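Beta-glucuronidase (uncultured Clostridium sp., PDB 6U7J) hydrolyses beta-D-glucuronides to release glucuronic acid and, as a gut microbial enzyme, probably reactivates estrogens from their glucuronide conjugates. Local coordinates at residues 322-327 / 576-581; 175-180 / 566-571; 128-133 / 193-198. All coordinates share one frame; numbering follows the deposited sequence.

Interaction 1 lies within the TIM barrel domain, while interactions 2 and 3 join different domains. Interaction 1 fastens helix 319-332 of the TIM barrel to the loop leading into the last helix. Interaction 2 joins that same long loop, at the probable substrate-recognition motif of the active site, to the sugar binding domain. Their centres lie 18 Å apart, and Lys580 of interaction 1 bridges them by a hydrogen bond from NZ to the O of Gly571, 3.0 Å away. Interaction 3 is a surface contact, centred 42 Å from each of the others; its nearest atoms are about 24 Å from interaction 1 and about 27 Å from interaction 2.

Interaction 1. Residues 322-327 / 576-581; sequences NVRDCE and ERQPKT
Asp325 and Arg577 meet edge to edge, carboxylate and guanidinium nearly coplanar, 18° apart, where helix 319-332 of the TIM barrel meets the loop before the closing helix 581-592. The arginine takes the acid side-on, with one nitrogen for each oxygen. NE of Arg577 reaches OD1 of Asp325 at 2.8 Å, and NH2 of Arg577 reaches OD2 of Asp325 at 3.1 Å. Both oxygens use their syn lone pairs, so this two-point salt bridge fixes the rotation of both groups. Lys306 adds a second positive partner on OD2, which would probably keep the carboxylate ionised.

From the preceding position on the helix, Arg324 slides past Arg577 in the opposite direction. A bend at its second torsion (chi2 74°) brings the aliphatic part alongside that of Arg577, CG of Arg324 lying 4.0 Å from CB of Arg577. The two arginines thus share hydrocarbon surface while their charged ends diverge, NE of Arg324 standing 6.9 Å from NE of Arg577. The guanidinium of Arg324 meets the backbone carbonyl of Arg577, edge-on and close to its own plane.

Gln578 crosses Arg324 at about a right angle, but its OE1 bonds to the backbone N of Leu518 of the third subunit, whose O also accepts from Arg324 NH2. The contact therefore lies at a subunit interface as well as between a helix and a loop of the barrel domain. Arg324 NH2 donates to Arg577 O over 2.8 Å, with an almost straight N-H...O angle of 172°.

Interaction 2. Residues 175-180 / 566-571; sequences DFDFFN and DGNKKG
Asn568 and Asp177 make the single direct hydrogen bond between these two loops, ND2 of Asn568 donating to OD1 of Asp177 at 2.9 Å. The acceptor lies close to the amide plane of Asn568, and the donor meets OD1 nearly in line with its C-O bond. The two flat groups are steeply turned against each other, with 74° between carboxylate and amide. CG of Asn568 is anti to the backbone N (chi1 -172°), which carries the amide across to the other loop. The opposite end of the amide is also in use: OD1 of Asn568 accepts from the backbone N of Lys570 at 2.8 Å, closing an Asx turn. With both ends engaged, the amide has its flip state fixed.

That turn spans Asn568-Lys569-Lys570, the Asn-x-Lys motif of beta-glucuronidases, which in relatives recognises the carboxylate of the glucuronide; a like role here is probable. The contact thus joins 175-180 of the sugar binding domain to 566-571 of the TIM barrel domain.

Among the charged groups, Asp177 has its main partner in Arg564, a salt bridge on OD2, while Lys570 NZ forms a salt bridge with Asp510 and a hydrogen bond with Tyr474 OH. NZ of Lys570 stays 5.6 Å from OD1 of Asp177.

Within 175-180, aromatic packing brings CD1 of Phe176 to 3.5 Å above the ring of Phe178, over its centre.

Interaction 3. Residues 128-133 / 193-198; sequences VTEMAN and TPKEYI
The carboxylate of Glu130 receives the ammonium of Lys195 beyond its OE2 oxygen, the two side chains crossing at about a right angle. At 3.9 Å between Glu130 OE2 and Lys195 NZ this is a long salt bridge, too far to count as a hydrogen bond. The other flat group nearby, the ring of Tyr197, has the backbone carbonyl carbon of Lys195 in plane at its edge and makes a cation-pi contact with Arg93.

Beside the charged pair lies a small apolar touch. CG2 of Thr129 is anti to its own backbone N, which turns the methyl to the lysine, 4.0 Å from CE of Lys195. The ammonium follows close by, NZ of Lys195 standing 4.1 Å from the same methyl. The hydroxyl of Thr129 is engaged differently, with Asp127 and with the backbone of Leu94, so the residue offers carbon to one side and oxygen to the other.

Both loops are held from within. In 128-133 the carbonyl O of Val128 accepts from two amides, Met131 N at 3.0 Å and Ala132 N at 3.1 Å, making a tight turn between strands 124-127 and 135-144. In 193-198, where strand 188-193 of the sugar binding domain passes on to strand 198-208 of the following domain, OG1 of Thr193 donates to Pro194 O over 2.9 Å.

An exposed lysine and an exposed glutamate at such a separation imply a mainly electrostatic attraction, probably screened by solvent and weakly directional, and only one methyl adds van der Waals contact.

Interaction 1. Residues 322-327 / 576-581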
loop_
_atom_site.group_PDB
_atom_site.type_symbol
_atom_site.label_atom_id
_atom_site.label_comp_id
_atom_site.label_asym_id
_atom_site.label_seq_id
_atom_site.Cartn_x
_atom_site.Cartn_y
_atom_site.Cartn_z
ATOM N N ASN B 322 16.881 18.573 3.611
ATOM C CA ASN B 322 17.425 19.337 2.492
ATOM C C ASN B 322 18.608 18.621 1.854
ATOM O O ASN B 322 18.752 18.618 0.627
ATOM C CB ASN B 322 17.851 20.733 2.954
ATOM C CG ASN B 322 16.669 21.591 3.366
ATOM O OD1 ASN B 322 15.519 21.277 3.045
ATOM N ND2 ASN B 322 16.941 22.667 4.096
ATOM N N VAL B 323 19.489 18.041 2.668
ATOM C CA VAL B 323 20.651 17.373 2.095
ATOM C C VAL B 323 20.208 16.153 1.310
ATOM O O VAL B 323 20.686 15.902 0.199
ATOM C CB VAL B 323 21.670 16.997 3.184
ATOM C CG1 VAL B 323 22.796 16.172 2.564
ATOM C CG2 VAL B 323 22.226 18.251 3.884
ATOM N N ARG B 324 19.263 15.392 1.858
ATOM C CA ARG B 324 18.719 14.252 1.129
ATOM C C ARG B 324 18.091 14.702 -0.180
ATOM O O ARG B 324 18.271 14.049 -1.215
ATOM C CB ARG B 324 17.711 13.510 2.022
ATOM C CG ARG B 324 16.808 12.509 1.312
ATOM C CD ARG B 324 17.568 11.244 0.931
ATOM N NE ARG B 324 16.687 10.254 0.313
ATOM C CZ ARG B 324 17.088 9.080 -0.168
ATOM N NH1 ARG B 324 18.366 8.739 -0.118
ATOM N NH2 ARG B 324 16.206 8.250 -0.707
ATOM N N ASP B 325 17.384 15.843 -0.169
ATOM C CA ASP B 325 16.769 16.347 -1.401
ATOM C C ASP B 325 17.829 16.718 -2.443
ATOM O O ASP B 325 17.673 16.413 -3.633
ATOM C CB ASP B 325 15.868 17.551 -1.099
ATOM C CG ASP B 325 14.520 17.151 -0.460
ATOM O OD1 ASP B 325 14.327 15.957 -0.141
ATOM O OD2 ASP B 325 13.648 18.037 -0.269
ATOM N N CYS B 326 18.926 17.359 -2.018
ATOM C CA CYS B 326 19.973 17.702 -2.978
ATOM C C CYS B 326 20.672 16.452 -3.498
ATOM O O CYS B 326 21.092 16.411 -4.666
ATOM C CB CYS B 326 20.995 18.633 -2.342
ATOM S SG CYS B 326 20.302 20.232 -1.904
ATOM N N GLU B 327 20.805 15.423 -2.654
ATOM C CA GLU B 327 21.319 14.134 -3.120
ATOM C C GLU B 327 20.410 13.538 -4.187
ATOM O O GLU B 327 20.883 12.919 -5.149
ATOM C CB GLU B 327 21.458 13.164 -1.942
ATOM C CG GLU B 327 22.625 13.450 -0.994
ATOM C CD GLU B 327 23.964 12.985 -1.577
ATOM O OE1 GLU B 327 23.979 11.975 -2.319
ATOM O OE2 GLU B 327 24.998 13.631 -1.298
ATOM N N GLU B 576 8.354 10.677 1.787
ATOM C CA GLU B 576 9.499 10.179 2.531
ATOM C C GLU B 576 10.742 10.020 1.652
ATOM O O GLU B 576 11.692 9.336 2.047
ATOM C CB GLU B 576 9.120 8.866 3.217
ATOM C CG GLU B 576 7.951 9.029 4.240
ATOM C CD GLU B 576 6.574 9.099 3.573
ATOM O OE1 GLU B 576 6.411 8.555 2.448
ATOM O OE2 GLU B 576 5.652 9.696 4.167
ATOM N N ARG B 577 10.745 10.637 0.473
ATOM C CA ARG B 577 11.946 10.792 -0.360
ATOM C C ARG B 577 12.420 9.452 -0.933
ATOM O O ARG B 577 13.618 9.165 -0.962
ATOM C CB ARG B 577 13.095 11.488 0.391
ATOM C CG ARG B 577 12.834 12.924 0.948
ATOM C CD ARG B 577 11.641 13.658 0.367
ATOM N NE ARG B 577 11.747 15.115 0.511
ATOM C CZ ARG B 577 10.743 15.924 0.865
ATOM N NH1 ARG B 577 9.520 15.444 1.139
ATOM N NH2 ARG B 577 10.956 17.232 0.950
ATOM N N GLN B 578 11.476 8.633 -1.401
ATOM C CA GLN B 578 11.820 7.443 -2.156
ATOM C C GLN B 578 11.165 7.506 -3.534
ATOM O O GLN B 578 10.027 7.976 -3.656
ATOM C CB GLN B 578 11.379 6.156 -1.419
ATOM C CG GLN B 578 11.929 6.003 0.012
ATOM C CD GLN B 578 13.455 5.955 0.070
ATOM O OE1 GLN B 578 14.133 5.768 -0.951
ATOM N NE2 GLN B 578 14.003 6.139 1.272
ATOM N N PRO B 579 11.848 7.033 -4.579
ATOM C CA PRO B 579 11.346 7.206 -5.952
ATOM C C PRO B 579 10.213 6.255 -6.323
ATOM O O PRO B 579 10.217 5.083 -5.951
ATOM C CB PRO B 579 12.580 6.890 -6.801
ATOM C CG PRO B 579 13.265 5.808 -5.997
ATOM C CD PRO B 579 13.114 6.278 -4.550
ATOM N N LYS B 580 9.255 6.760 -7.108
ATOM C CA LYS B 580 8.338 5.910 -7.854
ATOM C C LYS B 580 9.004 5.524 -9.180
ATOM O O LYS B 580 10.098 6.002 -9.498
ATOM C CB LYS B 580 7.005 6.633 -8.058
ATOM C CG LYS B 580 6.554 7.453 -6.815
ATOM C CD LYS B 580 5.191 8.149 -6.997
ATOM C CE LYS B 580 4.889 9.076 -5.817
ATOM N NZ LYS B 580 3.673 9.918 -6.013
ATOM N N THR B 581 8.336 4.686 -9.990
ATOM C CA THR B 581 8.990 4.146 -11.194
ATOM C C THR B 581 9.442 5.246 -12.152
ATOM O O THR B 581 10.538 5.169 -12.711
ATOM C CB THR B 581 8.070 3.176 -11.946
ATOM O OG1 THR B 581 6.875 3.857 -12.350
ATOM C CG2 THR B 581 7.703 2.004 -11.094
#

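Interaction 2. Residues 175-180 / 566-571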
loop_
_atom_site.group_PDB
_atom_site.type_symbol
_atom_site.label_atom_id
_atom_site.label_comp_id
_atom_site.label_asym_id
_atom_site.label_seq_id
_atom_site.Cartn_x
_atom_site.Cartn_y
_atom_site.Cartn_z
ATOM N N ASP B 175 -7.504 29.608 -2.953
ATOM C CA ASP B 175 -7.469 28.845 -4.195
ATOM C C ASP B 175 -6.063 28.383 -4.562
ATOM O O ASP B 175 -5.766 28.160 -5.735
ATOM C CB ASP B 175 -8.072 29.657 -5.339
ATOM C CG ASP B 175 -9.570 29.830 -5.190
ATOM O OD1 ASP B 175 -9.990 30.882 -4.667
ATOM O OD2 ASP B 175 -10.325 28.907 -5.575
ATOM N N PHE B 176 -5.180 28.241 -3.589
ATOM C CA PHE B 176 -3.936 27.532 -3.830
ATOM C C PHE B 176 -4.039 26.108 -3.281
ATOM O O PHE B 176 -4.860 25.801 -2.412
ATOM C CB PHE B 176 -2.737 28.273 -3.219
ATOM C CG PHE B 176 -2.883 28.593 -1.748
ATOM C CD1 PHE B 176 -2.579 27.648 -0.780
ATOM C CD2 PHE B 176 -3.295 29.857 -1.336
ATOM C CE1 PHE B 176 -2.715 27.946 0.571
ATOM C CE2 PHE B 176 -3.424 30.162 0.021
ATOM C CZ PHE B 176 -3.132 29.217 0.970
ATOM N N ASP B 177 -3.198 25.236 -3.832
ATOM C CA ASP B 177 -3.216 23.816 -3.492
ATOM C C ASP B 177 -2.880 23.591 -2.022
ATOM O O ASP B 177 -3.709 23.111 -1.229
ATOM C CB ASP B 177 -2.202 23.081 -4.380
ATOM C CG ASP B 177 -2.703 21.715 -4.824
ATOM O OD1 ASP B 177 -1.978 21.005 -5.568
ATOM O OD2 ASP B 177 -3.826 21.345 -4.402
ATOM N N PHE B 178 -1.677 24.008 -1.637
ATOM C CA PHE B 178 -0.955 23.443 -0.513
ATOM C C PHE B 178 -1.608 23.816 0.810
ATOM O O PHE B 178 -2.277 24.846 0.929
ATOM C CB PHE B 178 0.507 23.906 -0.556
ATOM C CG PHE B 178 0.687 25.416 -0.685
ATOM C CD1 PHE B 178 0.661 26.039 -1.937
ATOM C CD2 PHE B 178 0.932 26.207 0.451
ATOM C CE1 PHE B 178 0.853 27.413 -2.058
ATOM C CE2 PHE B 178 1.129 27.586 0.346
ATOM C CZ PHE B 178 1.094 28.197 -0.908
ATOM N N PHE B 179 -1.413 22.945 1.806
ATOM C CA PHE B 179 -2.033 23.123 3.115
ATOM C C PHE B 179 -1.541 24.412 3.779
ATOM O O PHE B 179 -0.351 24.737 3.739
ATOM C CB PHE B 179 -1.725 21.907 4.001
ATOM C CG PHE B 179 -2.537 21.856 5.258
ATOM C CD1 PHE B 179 -2.069 22.452 6.430
ATOM C CD2 PHE B 179 -3.773 21.249 5.268
ATOM C CE1 PHE B 179 -2.819 22.429 7.592
ATOM C CE2 PHE B 179 -4.547 21.216 6.443
ATOM C CZ PHE B 179 -4.068 21.815 7.602
ATOM N N ASN B 180 -2.461 25.157 4.399
ATOM C CA ASN B 180 -2.104 26.440 5.014
ATOM C C ASN B 180 -1.478 26.225 6.395
ATOM O O ASN B 180 -2.018 26.629 7.425
ATOM C CB ASN B 180 -3.318 27.362 5.090
ATOM C CG ASN B 180 -2.931 28.829 5.364
ATOM O OD1 ASN B 180 -1.877 29.301 4.919
ATOM N ND2 ASN B 180 -3.779 29.541 6.098
ATOM N N ASP B 566 -4.964 12.165 0.549
ATOM C CA ASP B 566 -4.022 12.592 1.594
ATOM C C ASP B 566 -2.956 13.537 1.021
ATOM O O ASP B 566 -1.757 13.406 1.287
ATOM C CB ASP B 566 -3.372 11.392 2.291
ATOM C CG ASP B 566 -2.650 11.783 3.597
ATOM O OD1 ASP B 566 -2.983 12.843 4.189
ATOM O OD2 ASP B 566 -1.742 11.040 4.032
ATOM N N GLY B 567 -3.409 14.499 0.222
ATOM C CA GLY B 567 -2.546 15.527 -0.318
ATOM C C GLY B 567 -2.317 15.378 -1.811
ATOM O O GLY B 567 -3.063 14.706 -2.532
ATOM N N ASN B 568 -1.257 16.025 -2.282
ATOM C CA ASN B 568 -0.915 16.001 -3.697
ATOM C C ASN B 568 0.047 14.848 -3.948
ATOM O O ASN B 568 1.107 14.766 -3.309
ATOM C CB ASN B 568 -0.301 17.333 -4.125
ATOM C CG ASN B 568 -0.100 17.423 -5.625
ATOM O OD1 ASN B 568 0.510 16.542 -6.232
ATOM N ND2 ASN B 568 -0.619 18.486 -6.233
ATOM N N LYS B 569 -0.327 13.963 -4.872
ATOM C CA LYS B 569 0.434 12.755 -5.159
ATOM C C LYS B 569 1.184 12.839 -6.487
ATOM O O LYS B 569 1.613 11.804 -7.020
ATOM C CB LYS B 569 -0.486 11.535 -5.143
ATOM C CG LYS B 569 -0.931 11.084 -3.736
ATOM C CD LYS B 569 0.278 10.951 -2.811
ATOM C CE LYS B 569 -0.043 10.110 -1.591
ATOM N NZ LYS B 569 -0.517 10.977 -0.480
ATOM N N LYS B 570 1.364 14.049 -7.035
ATOM C CA LYS B 570 2.134 14.203 -8.272
ATOM C C LYS B 570 3.636 14.105 -8.052
ATOM O O LYS B 570 4.394 14.230 -9.023
ATOM C CB LYS B 570 1.820 15.536 -8.966
ATOM C CG LYS B 570 0.354 15.744 -9.329
ATOM C CD LYS B 570 0.211 16.805 -10.414
ATOM C CE LYS B 570 -1.233 16.929 -10.863
ATOM N NZ LYS B 570 -2.092 17.251 -9.702
ATOM N N GLY B 571 4.088 13.901 -6.817
ATOM C CA GLY B 571 5.503 13.705 -6.555
ATOM C C GLY B 571 6.148 12.633 -7.423
ATOM O O GLY B 571 5.549 11.578 -7.684
#

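Interaction 3. Residues 128-133 / 193-198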
loop_
_atom_site.group_PDB
_atom_site.type_symbol
_atom_site.label_atom_id
_atom_site.label_comp_id
_atom_site.label_asym_id
_atom_site.label_seq_id
_atom_site.Cartn_x
_atom_site.Cartn_y
_atom_site.Cartn_z
ATOM N N VAL B 128 16.943 44.761 20.197
ATOM C CA VAL B 128 16.511 44.747 21.590
ATOM C C VAL B 128 17.616 45.233 22.528
ATOM O O VAL B 128 17.584 44.938 23.723
ATOM C CB VAL B 128 16.024 43.353 22.015
ATOM C CG1 VAL B 128 14.831 42.934 21.187
ATOM C CG2 VAL B 128 17.165 42.352 21.911
ATOM N N THR B 129 18.599 45.963 21.999
ATOM C CA THR B 129 19.750 46.387 22.796
ATOM C C THR B 129 19.337 47.099 24.077
ATOM O O THR B 129 19.899 46.844 25.144
ATOM C CB THR B 129 20.651 47.307 21.970
ATOM O OG1 THR B 129 20.862 46.732 20.673
ATOM C CG2 THR B 129 21.982 47.513 22.676
ATOM N N GLU B 130 18.363 47.997 23.995
ATOM C CA GLU B 130 17.987 48.788 25.157
ATOM C C GLU B 130 16.802 48.203 25.917
ATOM O O GLU B 130 16.344 48.813 26.888
ATOM C CB GLU B 130 17.694 50.234 24.742
ATOM C CG GLU B 130 18.900 50.998 24.140
ATOM C CD GLU B 130 20.185 50.953 24.996
ATOM O OE1 GLU B 130 20.105 50.973 26.251
ATOM O OE2 GLU B 130 21.293 50.913 24.402
ATOM N N MET B 131 16.303 47.037 25.522
ATOM C CA MET B 131 15.102 46.512 26.153
ATOM C C MET B 131 15.288 45.178 26.852
ATOM O O MET B 131 14.506 44.862 27.758
ATOM C CB MET B 131 13.987 46.371 25.121
ATOM C CG MET B 131 13.984 47.487 24.106
ATOM S SD MET B 131 12.551 47.302 23.044
ATOM C CE MET B 131 13.309 47.304 21.433
ATOM N N ALA B 132 16.265 44.374 26.449
ATOM C CA ALA B 132 16.450 43.079 27.078
ATOM C C ALA B 132 17.269 43.236 28.349
ATOM O O ALA B 132 18.195 44.050 28.412
ATOM C CB ALA B 132 17.131 42.106 26.117
ATOM N N ASN B 133 16.913 42.474 29.371
ATOM C CA ASN B 133 17.686 42.463 30.601
ATOM C C ASN B 133 18.844 41.487 30.481
ATOM O O ASN B 133 18.782 40.497 29.743
ATOM C CB ASN B 133 16.833 42.056 31.809
ATOM C CG ASN B 133 15.388 42.454 31.664
ATOM O OD1 ASN B 133 15.074 43.619 31.409
ATOM N ND2 ASN B 133 14.487 41.484 31.835
ATOM N N THR B 193 26.325 42.209 17.744
ATOM C CA THR B 193 27.331 42.901 16.945
ATOM C C THR B 193 27.889 44.066 17.753
ATOM O O THR B 193 27.288 44.491 18.751
ATOM C CB THR B 193 26.795 43.459 15.613
ATOM O OG1 THR B 193 26.008 44.633 15.851
ATOM C CG2 THR B 193 25.981 42.427 14.799
ATOM N N PRO B 194 29.039 44.610 17.341
ATOM C CA PRO B 194 29.466 45.913 17.867
ATOM C C PRO B 194 28.440 46.989 17.536
ATOM O O PRO B 194 27.648 46.858 16.595
ATOM C CB PRO B 194 30.797 46.173 17.148
ATOM C CG PRO B 194 31.300 44.804 16.767
ATOM C CD PRO B 194 30.066 44.006 16.464
ATOM N N LYS B 195 28.456 48.073 18.328
ATOM C CA LYS B 195 27.482 49.141 18.118
ATOM C C LYS B 195 27.741 49.928 16.837
ATOM O O LYS B 195 26.813 50.545 16.301
ATOM C CB LYS B 195 27.455 50.081 19.322
ATOM C CG LYS B 195 27.126 49.378 20.620
ATOM C CD LYS B 195 26.098 50.137 21.439
ATOM C CE LYS B 195 25.573 49.263 22.588
ATOM N NZ LYS B 195 24.986 50.059 23.713
ATOM N N GLU B 196 28.962 49.912 16.322
ATOM C CA GLU B 196 29.243 50.447 14.995
ATOM C C GLU B 196 29.529 49.258 14.093
ATOM O O GLU B 196 30.476 48.507 14.348
ATOM C CB GLU B 196 30.420 51.428 15.014
ATOM C CG GLU B 196 30.320 52.501 16.105
ATOM C CD GLU B 196 31.301 53.666 15.886
ATOM O OE1 GLU B 196 30.927 54.829 16.176
ATOM O OE2 GLU B 196 32.445 53.411 15.431
ATOM N N TYR B 197 28.721 49.090 13.046
ATOM C CA TYR B 197 28.632 47.782 12.415
ATOM C C TYR B 197 28.190 47.885 10.962
ATOM O O TYR B 197 27.583 48.874 10.526
ATOM C CB TYR B 197 27.649 46.889 13.173
ATOM C CG TYR B 197 26.221 47.339 12.998
ATOM C CD1 TYR B 197 25.687 48.343 13.805
ATOM C CD2 TYR B 197 25.404 46.772 12.020
ATOM C CE1 TYR B 197 24.385 48.758 13.653
ATOM C CE2 TYR B 197 24.096 47.188 11.855
ATOM C CZ TYR B 197 23.593 48.183 12.670
ATOM O OH TYR B 197 22.293 48.601 12.518
ATOM N N ILE B 198 28.440 46.797 10.238
ATOM C CA ILE B 198 28.066 46.680 8.835
ATOM C C ILE B 198 26.588 46.314 8.745
ATOM O O ILE B 198 26.161 45.282 9.281
ATOM C CB ILE B 198 28.946 45.641 8.127
ATOM C CG1 ILE B 198 30.417 46.066 8.211
ATOM C CG2 ILE B 198 28.503 45.452 6.687
ATOM C CD1 ILE B 198 31.389 44.897 8.226
#